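Local structure of catalytic domain of the nuclear inclusion protein A (nia) (Tobacco etch virus, 1LVM) at residues S24-L29 with C118-N123; G46-T51 with E202-V207; N52-R57 with G157-P162; L63-L68 with I93-D98. The protein acts as a chymotrypsin-type cysteine protease, cutting peptides at specific sequences and probably processing the viral polyprotein. The protein carries 1 engineered substitution. All coordinates share one frame; numbering follows the deposited sequence.

Contact 1. Residues S24-L29 with C118-N123; sequences STICHL and CLVTTN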
loop_
_atom_site.group_PDB
_atom_site.type_symbol
_atom_site.label_atom_id
_atom_site.label_comp_id
_atom_site.label_asym_id
_atom_site.label_seq_id
_atom_site.Cartn_x
_atom_site.Cartn_y
_atom_site.Cartn_z
ATOM N N SER A 24 0.664 -2.596 -12.759
ATOM C CA SER A 24 -0.388 -3.460 -13.302
ATOM C C SER A 24 -1.024 -4.312 -12.199
ATOM O O SER A 24 -2.099 -4.903 -12.390
ATOM C CB SER A 24 0.139 -4.332 -14.467
ATOM O OG SER A 24 1.138 -5.214 -14.034
ATOM N N THR A 25 -0.397 -4.344 -11.031
ATOM C CA THR A 25 -0.974 -5.136 -9.913
ATOM C C THR A 25 -1.720 -4.263 -8.913
ATOM O O THR A 25 -2.330 -4.786 -7.958
ATOM C CB THR A 25 0.085 -5.876 -9.100
ATOM O OG1 THR A 25 0.878 -4.912 -8.364
ATOM C CG2 THR A 25 1.017 -6.668 -10.013
ATOM N N ILE A 26 -1.685 -2.956 -9.103
ATOM C CA ILE A 26 -2.374 -2.070 -8.151
ATOM C C ILE A 26 -3.884 -2.073 -8.353
ATOM O O ILE A 26 -4.366 -2.162 -9.489
ATOM C CB ILE A 26 -1.800 -0.641 -8.281
ATOM C CG1 ILE A 26 -0.360 -0.684 -7.847
ATOM C CG2 ILE A 26 -2.732 0.377 -7.530
ATOM C CD1 ILE A 26 0.371 0.691 -8.019
ATOM N N CYS A 27 -4.631 -2.127 -7.242
ATOM C CA CYS A 27 -6.059 -2.084 -7.291
ATOM C C CYS A 27 -6.548 -0.923 -6.497
ATOM O O CYS A 27 -5.910 -0.507 -5.494
ATOM C CB CYS A 27 -6.668 -3.338 -6.589
ATOM S SG CYS A 27 -6.179 -4.959 -7.274
ATOM N N HIS A 28 -7.699 -0.420 -6.897
ATOM C CA HIS A 28 -8.329 0.658 -6.135
ATOM C C HIS A 28 -9.441 -0.002 -5.313
ATOM O O HIS A 28 -10.274 -0.721 -5.864
ATOM C CB HIS A 28 -8.951 1.720 -7.000
ATOM C CG HIS A 28 -9.311 2.938 -6.205
ATOM N ND1 HIS A 28 -10.599 3.426 -6.118
ATOM C CD2 HIS A 28 -8.546 3.750 -5.425
ATOM C CE1 HIS A 28 -10.611 4.491 -5.329
ATOM N NE2 HIS A 28 -9.380 4.708 -4.894
ATOM N N LEU A 29 -9.467 0.294 -4.006
ATOM C CA LEU A 29 -10.394 -0.341 -3.065
ATOM C C LEU A 29 -11.333 0.660 -2.410
ATOM O O LEU A 29 -10.881 1.700 -1.916
ATOM C CB LEU A 29 -9.547 -1.006 -1.942
ATOM C CG LEU A 29 -8.377 -1.915 -2.421
ATOM C CD1 LEU A 29 -7.610 -2.516 -1.259
ATOM C CD2 LEU A 29 -8.897 -3.086 -3.231
ATOM N N CYS A 118 10.670 5.913 -4.981
ATOM C CA CYS A 118 9.675 6.709 -5.668
ATOM C C CYS A 118 8.324 6.031 -5.358
ATOM O O CYS A 118 8.234 4.908 -4.845
ATOM C CB CYS A 118 9.920 6.783 -7.209
ATOM S SG CYS A 118 9.876 5.107 -7.982
ATOM N N LEU A 119 7.283 6.773 -5.597
ATOM C CA LEU A 119 5.947 6.317 -5.352
ATOM C C LEU A 119 5.314 5.972 -6.683
ATOM O O LEU A 119 5.280 6.785 -7.605
ATOM C CB LEU A 119 5.141 7.418 -4.670
ATOM C CG LEU A 119 3.699 7.071 -4.259
ATOM C CD1 LEU A 119 3.728 6.141 -3.099
ATOM C CD2 LEU A 119 2.951 8.309 -3.839
ATOM N N VAL A 120 4.731 4.784 -6.741
ATOM C CA VAL A 120 4.122 4.278 -7.969
ATOM C C VAL A 120 2.657 4.112 -7.842
ATOM O O VAL A 120 2.195 3.623 -6.819
ATOM C CB VAL A 120 4.784 2.918 -8.354
ATOM C CG1 VAL A 120 4.036 2.274 -9.657
ATOM C CG2 VAL A 120 6.274 3.236 -8.699
ATOM N N THR A 121 1.911 4.567 -8.845
ATOM C CA THR A 121 0.495 4.409 -8.800
ATOM C C THR A 121 -0.036 4.027 -10.172
ATOM O O THR A 121 0.715 3.823 -11.101
ATOM C CB THR A 121 -0.184 5.700 -8.250
ATOM O OG1 THR A 121 -0.023 6.816 -9.141
ATOM C CG2 THR A 121 0.447 6.079 -6.918
ATOM N N THR A 122 -1.361 3.946 -10.277
ATOM C CA THR A 122 -2.015 3.575 -11.514
ATOM C C THR A 122 -3.224 4.539 -11.619
ATOM O O THR A 122 -3.919 4.804 -10.622
ATOM C CB THR A 122 -2.575 2.101 -11.464
ATOM O OG1 THR A 122 -1.493 1.195 -11.216
ATOM C CG2 THR A 122 -3.156 1.699 -12.810
ATOM N N ASN A 123 -3.449 5.028 -12.809
ATOM C CA ASN A 123 -4.577 5.897 -13.068
ATOM C C ASN A 123 -5.698 5.047 -13.690
ATOM O O ASN A 123 -5.560 4.501 -14.823
ATOM C CB ASN A 123 -4.185 7.025 -14.025
ATOM C CG ASN A 123 -5.255 8.102 -14.125
ATOM O OD1 ASN A 123 -6.324 7.976 -13.549
ATOM N ND2 ASN A 123 -4.967 9.161 -14.859
#
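I26 meets T122 because its CG1 stands anti to the carbonyl carbon (chi1 -65°) and the chain then runs on extended (chi2 176°), carrying CD1 out over strand 116-123, while CB and CG2 stay beside the threonine. T122 uses the same first-torsion choice: its OG1 is anti to the carbonyl carbon, and this puts the hydroxyl, rather than the methyl CG2, against the isoleucine. The two side chains pass each other in opposite directions, with T122 OG1 3.5 Å from I26 CB and 3.7 Å from I26 CD1. No hydrogen bond crosses between 24-29 and 118-123, yet this hydroxyl sits on hydrocarbon without being stranded, since it is bonded to the carbonyl oxygen of S23 just upstream of the first segment. The far end of the isoleucine lies over backbone: I26 CD1 is 3.7 Å from V120 O and 3.8 Å from T121 CA. A looser apolar touch follows, I26 CD1 to V120 CG1 at 4.3 Å. P162 touches both I26 and V120 and so extends the same apolar patch, and Y41 also packs on I26. The axes of the short strand segments 26-29 and 118-123 approach to 7.4 Å, their directions 68° apart, as befits strands of different sheets that pack by side chains and share no ladder. Strand 26-33 belongs to the N-terminal sheet and strand 116-123 to the closed C-terminal barrel; the buried seam between them is the junction of the two beta-barrels that defines the chymotrypsin-type protease fold.

Contact 2. Residues G46-T51 with E202-V207; sequences GPFIIT and EAQQWV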
loop_
_atom_site.group_PDB
_atom_site.type_symbol
_atom_site.label_atom_id
_atom_site.label_comp_id
_atom_site.label_asym_id
_atom_site.label_seq_id
_atom_site.Cartn_x
_atom_site.Cartn_y
_atom_site.Cartn_z
ATOM N N GLY A 46 -0.708 -12.885 -6.354
ATOM C CA GLY A 46 -1.433 -14.129 -6.263
ATOM C C GLY A 46 -2.888 -13.841 -5.933
ATOM O O GLY A 46 -3.532 -12.910 -6.461
ATOM N N PRO A 47 -3.446 -14.611 -4.963
ATOM C CA PRO A 47 -4.841 -14.441 -4.573
ATOM C C PRO A 47 -5.000 -13.339 -3.525
ATOM O O PRO A 47 -6.098 -13.116 -2.992
ATOM C CB PRO A 47 -5.167 -15.798 -3.988
ATOM C CG PRO A 47 -3.979 -16.159 -3.285
ATOM C CD PRO A 47 -2.840 -15.740 -4.237
ATOM N N PHE A 48 -3.895 -12.651 -3.237
ATOM C CA PHE A 48 -3.908 -11.613 -2.186
ATOM C C PHE A 48 -3.910 -10.199 -2.676
ATOM O O PHE A 48 -3.494 -9.900 -3.815
ATOM C CB PHE A 48 -2.659 -11.760 -1.302
ATOM C CG PHE A 48 -2.412 -13.175 -0.792
ATOM C CD1 PHE A 48 -3.449 -13.893 -0.176
ATOM C CD2 PHE A 48 -1.167 -13.776 -0.920
ATOM C CE1 PHE A 48 -3.237 -15.202 0.303
ATOM C CE2 PHE A 48 -0.920 -15.087 -0.448
ATOM C CZ PHE A 48 -1.971 -15.811 0.170
ATOM N N ILE A 49 -4.388 -9.293 -1.814
ATOM C CA ILE A 49 -4.292 -7.856 -2.081
ATOM C C ILE A 49 -3.660 -7.316 -0.757
ATOM O O ILE A 49 -4.185 -7.519 0.332
ATOM C CB ILE A 49 -5.644 -7.178 -2.305
ATOM C CG1 ILE A 49 -6.239 -7.674 -3.635
ATOM C CG2 ILE A 49 -5.454 -5.602 -2.377
ATOM C CD1 ILE A 49 -7.524 -6.906 -4.049
ATOM N N ILE A 50 -2.536 -6.637 -0.879
ATOM C CA ILE A 50 -1.798 -6.098 0.295
ATOM C C ILE A 50 -2.235 -4.662 0.364
ATOM O O ILE A 50 -2.163 -3.960 -0.649
ATOM C CB ILE A 50 -0.254 -6.137 0.047
ATOM C CG1 ILE A 50 0.219 -7.588 -0.056
ATOM C CG2 ILE A 50 0.498 -5.439 1.262
ATOM C CD1 ILE A 50 1.398 -7.781 -0.916
ATOM N N THR A 51 -2.711 -4.223 1.520
ATOM C CA THR A 51 -3.218 -2.848 1.623
ATOM C C THR A 51 -3.123 -2.342 3.065
ATOM O O THR A 51 -2.505 -3.011 3.946
ATOM C CB THR A 51 -4.648 -2.735 1.050
ATOM O OG1 THR A 51 -5.033 -1.362 0.989
ATOM C CG2 THR A 51 -5.715 -3.521 1.945
ATOM N N GLU A 202 1.982 -21.767 5.977
ATOM C CA GLU A 202 2.162 -22.047 7.410
ATOM C C GLU A 202 2.305 -20.755 8.219
ATOM O O GLU A 202 1.955 -20.699 9.402
ATOM C CB GLU A 202 3.424 -22.884 7.629
ATOM C CG GLU A 202 3.333 -24.296 7.138
ATOM C CD GLU A 202 2.446 -25.126 8.011
ATOM O OE1 GLU A 202 2.758 -25.261 9.218
ATOM O OE2 GLU A 202 1.438 -25.635 7.485
ATOM N N ALA A 203 2.820 -19.718 7.556
ATOM C CA ALA A 203 3.077 -18.420 8.171
ATOM C C ALA A 203 1.849 -17.486 8.255
ATOM O O ALA A 203 1.843 -16.508 9.006
ATOM C CB ALA A 203 4.202 -17.724 7.371
ATOM N N GLN A 204 0.829 -17.806 7.460
ATOM C CA GLN A 204 -0.364 -17.004 7.405
ATOM C C GLN A 204 -1.320 -17.339 8.551
ATOM O O GLN A 204 -1.388 -18.494 8.972
ATOM C CB GLN A 204 -1.006 -17.200 6.050
ATOM C CG GLN A 204 -0.064 -16.692 4.937
ATOM C CD GLN A 204 -0.336 -17.332 3.590
ATOM O OE1 GLN A 204 -1.347 -18.030 3.424
ATOM N NE2 GLN A 204 0.565 -17.101 2.598
ATOM N N GLN A 205 -2.021 -16.324 9.053
ATOM C CA GLN A 205 -2.957 -16.493 10.180
ATOM C C GLN A 205 -4.229 -15.781 9.799
ATOM O O GLN A 205 -4.483 -14.630 10.170
ATOM C CB GLN A 205 -2.323 -15.902 11.432
ATOM C CG GLN A 205 -3.045 -16.160 12.715
ATOM C CD GLN A 205 -2.202 -15.709 13.885
ATOM O OE1 GLN A 205 -0.966 -15.704 13.779
ATOM N NE2 GLN A 205 -2.829 -15.344 14.985
ATOM N N TRP A 206 -5.071 -16.506 9.081
ATOM C CA TRP A 206 -6.284 -15.908 8.572
ATOM C C TRP A 206 -7.432 -15.768 9.544
ATOM O O TRP A 206 -7.723 -16.704 10.256
ATOM C CB TRP A 206 -6.782 -16.725 7.380
ATOM C CG TRP A 206 -5.785 -16.795 6.241
ATOM C CD1 TRP A 206 -4.960 -17.858 5.912
ATOM C CD2 TRP A 206 -5.384 -15.707 5.391
ATOM N NE1 TRP A 206 -4.061 -17.479 4.931
ATOM C CE2 TRP A 206 -4.304 -16.177 4.587
ATOM C CE3 TRP A 206 -5.824 -14.394 5.238
ATOM C CZ2 TRP A 206 -3.668 -15.376 3.643
ATOM C CZ3 TRP A 206 -5.163 -13.576 4.297
ATOM C CH2 TRP A 206 -4.114 -14.086 3.527
ATOM N N VAL A 207 -8.072 -14.605 9.567
ATOM C CA VAL A 207 -9.258 -14.385 10.385
ATOM C C VAL A 207 -10.255 -13.692 9.458
ATOM O O VAL A 207 -9.900 -13.270 8.370
ATOM C CB VAL A 207 -8.990 -13.443 11.627
ATOM C CG1 VAL A 207 -7.953 -14.025 12.502
ATOM C CG2 VAL A 207 -8.544 -12.011 11.144
#
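The outer side of the N-terminal beta-barrel is where F48 meets W206 and Q204, in the part of the chain that returns from the C-terminal barrel to this chymotrypsin-like half. Segment 202-207 follows helix 194-199 and ends in the weakly bonded edge strand 206-208, beside strand 81-84. Strands 48-51 and 206-208 are not neighbours, and the closest CA atoms of the two segments, those of F48 and Q204, are 11.6 Å apart, so long side chains must span the gap. The phenyl ring of F48 and the six-membered ring of W206 have planes 25° apart, but they are slid so far that they barely overlap, with centroids 5.4 Å apart. The closest atoms meet obliquely: F48 CE1 is 3.4 Å from W206 CZ2 and 3.5 Å from W206 CH2. R94 of strand 91-94, one of the two strands between them, touches both aromatic side chains. One face of the phenyl ring is covered by its own neighbour, P47 CG lying 3.7 Å above the plane and over the centre. Q204 comes from the opposite direction with its chain extended beyond CG, the amide plane 85° to the phenyl ring and NE2 3.7 Å from F48 CZ. That amide is held at both ends, which fixes its rotation. Its NE2 is bonded to the carbonyl oxygen of L197, and its OE1 receives W206 NE1 at 3.2 Å, a bent bond (143° at the hydrogen) in which the oxygen lies in the indole plane.

Contact 3. Residues N52-R57 with G157-P162; sequences NKHLFR and GQCGSP
C159 faces H54 across the active-site cleft, within the Gly-x-Cys-Gly sequence (G157 to G160) that carries the nucleophile in chymotrypsin-type cysteine proteases; with D89, which accepts a hydrogen bond from the backbone N of H54, the pair fits the catalytic triad of this family. Along the second segment, G157 comes first, at a positive phi that suits glycine, and leads into a type II turn from Q158 to S161. C159 follows. Its SG lies at the edge of the imidazole, near the ring plane, 3.9 Å from H54 CE1 and 4.0 Å from H54 NE2. The histidine turns this edge to the sulfur with CG placed between its backbone N and carbonyl carbon (chi1 75°), a crowded position. The bound peptide lies against both residues, stacking an aromatic side chain on the H54 ring and packing a polar one on C159. N52 meets the same cysteine at its CB, with N52 OD1 3.6 Å from C159 CB. At G160 the same oxygen comes to 2.9 Å from the backbone N of G160, but the angle is too poor for a hydrogen bond. The backbone angles of G160 by themselves favour glycine. The amide of N52 is held through its other end, ND2, by D89 OD2 and the carbonyl oxygen of H175. S161 then closes the turn: its backbone N reaches Q158 O at 3.2 Å and its OG reaches it at 2.9 Å, both from the same face of that carbonyl.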
loop_
_atom_site.group_PDB
_atom_site.type_symbol
_atom_site.label_atom_id
_atom_site.label_comp_id
_atom_site.label_asym_id
_atom_site.label_seq_id
_atom_site.Cartn_x
_atom_site.Cartn_y
_atom_site.Cartn_z
ATOM N N ASN A 52 -3.684 -1.172 3.308
ATOM C CA ASN A 52 -3.595 -0.600 4.666
ATOM C C ASN A 52 -4.594 -1.259 5.618
ATOM O O ASN A 52 -5.733 -1.488 5.250
ATOM C CB ASN A 52 -3.954 0.893 4.620
ATOM C CG ASN A 52 -3.065 1.663 3.677
ATOM O OD1 ASN A 52 -3.300 1.699 2.453
ATOM N ND2 ASN A 52 -2.029 2.288 4.236
ATOM N N LYS A 53 -4.179 -1.516 6.858
ATOM C CA LYS A 53 -5.064 -2.069 7.833
ATOM C C LYS A 53 -6.227 -1.073 8.074
ATOM O O LYS A 53 -7.358 -1.504 8.337
ATOM C CB LYS A 53 -4.256 -2.285 9.144
ATOM C CG LYS A 53 -4.883 -3.227 10.155
ATOM C CD LYS A 53 -4.024 -3.331 11.426
ATOM C CE LYS A 53 -2.862 -4.331 11.274
ATOM N NZ LYS A 53 -1.987 -4.269 12.500
ATOM N N HIS A 54 -6.009 0.244 7.956
ATOM C CA HIS A 54 -7.105 1.155 8.261
ATOM C C HIS A 54 -8.238 1.121 7.267
ATOM O O HIS A 54 -9.246 1.750 7.461
ATOM C CB HIS A 54 -6.627 2.599 8.534
ATOM C CG HIS A 54 -6.225 3.343 7.323
ATOM N ND1 HIS A 54 -4.922 3.387 6.898
ATOM C CD2 HIS A 54 -6.962 4.062 6.418
ATOM C CE1 HIS A 54 -4.869 4.103 5.795
ATOM N NE2 HIS A 54 -6.088 4.528 5.473
ATOM N N LEU A 55 -8.069 0.379 6.189
ATOM C CA LEU A 55 -9.184 0.190 5.253
ATOM C C LEU A 55 -10.362 -0.429 6.068
ATOM O O LEU A 55 -11.546 -0.275 5.729
ATOM C CB LEU A 55 -8.749 -0.850 4.191
ATOM C CG LEU A 55 -9.843 -1.253 3.175
ATOM C CD1 LEU A 55 -10.414 -0.010 2.471
ATOM C CD2 LEU A 55 -9.244 -2.200 2.136
ATOM N N PHE A 56 -9.993 -1.205 7.073
ATOM C CA PHE A 56 -10.980 -1.921 7.909
ATOM C C PHE A 56 -11.358 -1.251 9.225
ATOM O O PHE A 56 -11.647 -1.919 10.193
ATOM C CB PHE A 56 -10.510 -3.378 8.132
ATOM C CG PHE A 56 -10.584 -4.183 6.886
ATOM C CD1 PHE A 56 -11.811 -4.640 6.416
ATOM C CD2 PHE A 56 -9.447 -4.452 6.151
ATOM C CE1 PHE A 56 -11.899 -5.374 5.212
ATOM C CE2 PHE A 56 -9.514 -5.186 4.944
ATOM C CZ PHE A 56 -10.718 -5.647 4.476
ATOM N N ARG A 57 -11.318 0.078 9.236
ATOM C CA ARG A 57 -11.803 0.889 10.363
ATOM C C ARG A 57 -13.205 0.338 10.579
ATOM O O ARG A 57 -13.662 0.191 11.710
ATOM C CB ARG A 57 -11.860 2.382 9.949
ATOM C CG ARG A 57 -12.599 3.344 10.915
ATOM C CD ARG A 57 -12.172 3.153 12.339
ATOM N NE ARG A 57 -13.009 3.983 13.224
ATOM C CZ ARG A 57 -13.987 3.500 13.991
ATOM N NH1 ARG A 57 -14.235 2.201 13.981
ATOM N NH2 ARG A 57 -14.713 4.293 14.758
ATOM N N GLY A 157 -6.225 10.047 -0.637
ATOM C CA GLY A 157 -6.724 8.897 -1.381
ATOM C C GLY A 157 -5.646 7.987 -1.947
ATOM O O GLY A 157 -6.018 6.983 -2.519
ATOM N N GLN A 158 -4.356 8.306 -1.764
ATOM C CA GLN A 158 -3.253 7.499 -2.295
ATOM C C GLN A 158 -2.631 6.542 -1.295
ATOM O O GLN A 158 -1.588 5.924 -1.576
ATOM C CB GLN A 158 -2.182 8.390 -2.949
ATOM C CG GLN A 158 -2.813 9.169 -4.126
ATOM C CD GLN A 158 -1.809 9.891 -5.014
ATOM O OE1 GLN A 158 -1.078 10.780 -4.561
ATOM N NE2 GLN A 158 -1.771 9.511 -6.296
ATOM N N CYS A 159 -3.276 6.380 -0.139
ATOM C CA CYS A 159 -2.772 5.395 0.790
ATOM C C CYS A 159 -2.729 4.066 0.053
ATOM O O CYS A 159 -3.585 3.843 -0.798
ATOM C CB CYS A 159 -3.753 5.178 1.906
ATOM S SG CYS A 159 -3.568 6.547 3.075
ATOM N N GLY A 160 -1.783 3.211 0.443
ATOM C CA GLY A 160 -1.664 1.885 -0.138
ATOM C C GLY A 160 -0.794 1.795 -1.358
ATOM O O GLY A 160 -0.466 0.671 -1.830
ATOM N N SER A 161 -0.421 2.971 -1.879
ATOM C CA SER A 161 0.429 2.980 -3.096
ATOM C C SER A 161 1.810 2.510 -2.699
ATOM O O SER A 161 2.330 2.941 -1.665
ATOM C CB SER A 161 0.490 4.385 -3.709
ATOM O OG SER A 161 -0.792 4.887 -4.119
ATOM N N PRO A 162 2.479 1.671 -3.533
ATOM C CA PRO A 162 3.822 1.186 -3.166
ATOM C C PRO A 162 4.946 2.225 -3.267
ATOM O O PRO A 162 4.922 3.029 -4.189
ATOM C CB PRO A 162 4.103 0.049 -4.186
ATOM C CG PRO A 162 3.291 0.523 -5.423
ATOM C CD PRO A 162 1.984 1.018 -4.768
#

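Contact 4. Residues L63-L68 with I93-D98; sequences LLVQSL and IRMPKD
V65 with M95 and L63 with I93 make up this contact, both pairs purely apolar. V65 and M95 reach toward each other tip to tip, V65 CG2 lying 3.9 Å from M95 CE. The methionine reaches it by a chain bent at both chi2 (-64°) and chi3 (-71°), which turns the terminal methyl toward the valine. The second pair is looser, with L63 CD2 4.3 Å from I93 CD1. The CA atoms of V65 and M95 are 10.0 Å apart, too far for a backbone ladder. Strands 62-67 and 91-94 belong to one antiparallel sheet but are separated in it by strands 26-33, 36-45 and 48-51; because that sheet curls into the N-terminal barrel of the chymotrypsin-type fold, their inward side chains meet across its core. I49 of strand 48-51 packs against both V65 and M95 there. Their backbones pair instead with neighbouring strands, V65 with F72 of strand 70-74 and I93 with I49 of strand 48-51. Ligand contacts come last, the bound peptide laying apolar side chains on L64, M95 and P96, and its backbone bonding to D98 OD2.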
loop_
_atom_site.group_PDB
_atom_site.type_symbol
_atom_site.label_atom_id
_atom_site.label_comp_id
_atom_site.label_asym_id
_atom_site.label_seq_id
_atom_site.Cartn_x
_atom_site.Cartn_y
_atom_site.Cartn_z
ATOM N N LEU A 63 -17.062 -4.291 -0.558
ATOM C CA LEU A 63 -15.735 -3.831 -1.004
ATOM C C LEU A 63 -15.695 -3.802 -2.515
ATOM O O LEU A 63 -15.841 -4.865 -3.158
ATOM C CB LEU A 63 -14.601 -4.757 -0.521
ATOM C CG LEU A 63 -13.190 -4.262 -0.897
ATOM C CD1 LEU A 63 -12.876 -2.933 -0.086
ATOM C CD2 LEU A 63 -12.130 -5.312 -0.554
ATOM N N LEU A 64 -15.502 -2.611 -3.096
ATOM C CA LEU A 64 -15.409 -2.538 -4.578
ATOM C C LEU A 64 -13.925 -2.614 -4.900
ATOM O O LEU A 64 -13.134 -1.856 -4.341
ATOM C CB LEU A 64 -15.951 -1.222 -5.076
ATOM C CG LEU A 64 -16.196 -1.067 -6.584
ATOM C CD1 LEU A 64 -17.220 -2.112 -7.075
ATOM C CD2 LEU A 64 -16.750 0.323 -6.830
ATOM N N VAL A 65 -13.546 -3.496 -5.824
ATOM C CA VAL A 65 -12.121 -3.655 -6.161
ATOM C C VAL A 65 -11.912 -3.420 -7.651
ATOM O O VAL A 65 -12.388 -4.197 -8.473
ATOM C CB VAL A 65 -11.653 -5.054 -5.897
ATOM C CG1 VAL A 65 -10.159 -5.174 -6.268
ATOM C CG2 VAL A 65 -11.861 -5.415 -4.415
ATOM N N GLN A 66 -11.258 -2.319 -7.972
ATOM C CA GLN A 66 -10.975 -1.975 -9.367
ATOM C C GLN A 66 -9.541 -2.423 -9.720
ATOM O O GLN A 66 -8.602 -2.042 -9.035
ATOM C CB GLN A 66 -11.155 -0.476 -9.577
ATOM C CG GLN A 66 -10.757 -0.150 -11.014
ATOM C CD GLN A 66 -11.472 1.034 -11.582
ATOM O OE1 GLN A 66 -11.759 2.001 -10.855
ATOM N NE2 GLN A 66 -11.768 0.975 -12.907
ATOM N N SER A 67 -9.378 -3.261 -10.762
ATOM C CA SER A 67 -8.042 -3.758 -11.113
ATOM C C SER A 67 -7.903 -3.777 -12.652
ATOM O O SER A 67 -8.787 -3.321 -13.370
ATOM C CB SER A 67 -7.842 -5.179 -10.624
ATOM O OG SER A 67 -8.690 -6.089 -11.333
ATOM N N LEU A 68 -6.815 -4.373 -13.094
ATOM C CA LEU A 68 -6.501 -4.502 -14.523
ATOM C C LEU A 68 -7.591 -5.351 -15.170
ATOM O O LEU A 68 -7.972 -5.150 -16.331
ATOM C CB LEU A 68 -5.172 -5.229 -14.644
ATOM C CG LEU A 68 -4.496 -5.660 -15.948
ATOM C CD1 LEU A 68 -3.758 -4.484 -16.574
ATOM C CD2 LEU A 68 -3.517 -6.826 -15.606
ATOM N N ILE A 93 -5.461 -9.159 2.376
ATOM C CA ILE A 93 -6.813 -9.711 2.105
ATOM C C ILE A 93 -6.677 -10.893 1.173
ATOM O O ILE A 93 -5.937 -10.808 0.153
ATOM C CB ILE A 93 -7.606 -8.695 1.336
ATOM C CG1 ILE A 93 -7.748 -7.428 2.162
ATOM C CG2 ILE A 93 -8.981 -9.226 0.950
ATOM C CD1 ILE A 93 -8.385 -6.296 1.312
ATOM N N ARG A 94 -7.342 -12.000 1.492
ATOM C CA ARG A 94 -7.295 -13.108 0.539
ATOM C C ARG A 94 -8.591 -12.957 -0.282
ATOM O O ARG A 94 -9.688 -12.994 0.273
ATOM C CB ARG A 94 -7.242 -14.456 1.273
ATOM C CG ARG A 94 -7.116 -15.598 0.305
ATOM C CD ARG A 94 -7.035 -16.998 0.957
ATOM N NE ARG A 94 -6.909 -17.917 -0.162
ATOM C CZ ARG A 94 -5.783 -18.509 -0.542
ATOM N NH1 ARG A 94 -4.662 -18.311 0.131
ATOM N NH2 ARG A 94 -5.762 -19.249 -1.645
ATOM N N MET A 95 -8.493 -12.774 -1.593
ATOM C CA MET A 95 -9.701 -12.643 -2.385
ATOM C C MET A 95 -10.296 -14.059 -2.678
ATOM O O MET A 95 -9.581 -15.057 -2.742
ATOM C CB MET A 95 -9.388 -11.915 -3.698
ATOM C CG MET A 95 -8.940 -10.454 -3.471
ATOM S SD MET A 95 -10.268 -9.457 -2.725
ATOM C CE MET A 95 -11.459 -9.286 -4.032
ATOM N N PRO A 96 -11.594 -14.096 -2.882
ATOM C CA PRO A 96 -12.273 -15.375 -3.163
ATOM C C PRO A 96 -11.807 -15.961 -4.496
ATOM O O PRO A 96 -11.264 -15.237 -5.313
ATOM C CB PRO A 96 -13.734 -14.994 -3.157
ATOM C CG PRO A 96 -13.745 -13.524 -3.559
ATOM C CD PRO A 96 -12.547 -12.985 -2.778
ATOM N N LYS A 97 -12.030 -17.259 -4.724
ATOM C CA LYS A 97 -11.575 -17.891 -5.961
ATOM C C LYS A 97 -12.082 -17.328 -7.254
ATOM O O LYS A 97 -11.432 -17.465 -8.318
ATOM C CB LYS A 97 -11.883 -19.374 -5.935
ATOM C CG LYS A 97 -11.004 -20.097 -4.951
ATOM C CD LYS A 97 -11.365 -21.561 -4.881
ATOM C CE LYS A 97 -10.327 -22.316 -4.087
ATOM N NZ LYS A 97 -10.549 -23.774 -4.270
ATOM N N ASP A 98 -13.249 -16.716 -7.198
ATOM C CA ASP A 98 -13.803 -16.131 -8.397
ATOM C C ASP A 98 -13.213 -14.770 -8.754
ATOM O O ASP A 98 -13.573 -14.181 -9.760
ATOM C CB ASP A 98 -15.353 -16.091 -8.352
ATOM C CG ASP A 98 -15.926 -15.311 -7.165
ATOM O OD1 ASP A 98 -15.291 -15.189 -6.093
ATOM O OD2 ASP A 98 -17.082 -14.866 -7.311
#

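Contacts 2 and 4 belong to the N-terminal barrel, the first on its outer side and the second in its core, with centres about 13 Å apart; backbone bonds between strands 48-51 and 91-94 tie them together. Contacts 1 and 3 bridge the two barrels and lie about 12 Å apart, centre to centre, joined where V120 pairs with P162. Contact 1 is also linked to contact 4, since strands 26-33 and 62-67 are neighbours. Along the chain the first segments come in order from 24-29 to 63-68, whereas their partners run from 93-98 through 118-123 and 157-162 to 202-207. Both segments of contact 3 thus fall between those of contact 2 in sequence, and its active-site cleft is built from loops of both halves.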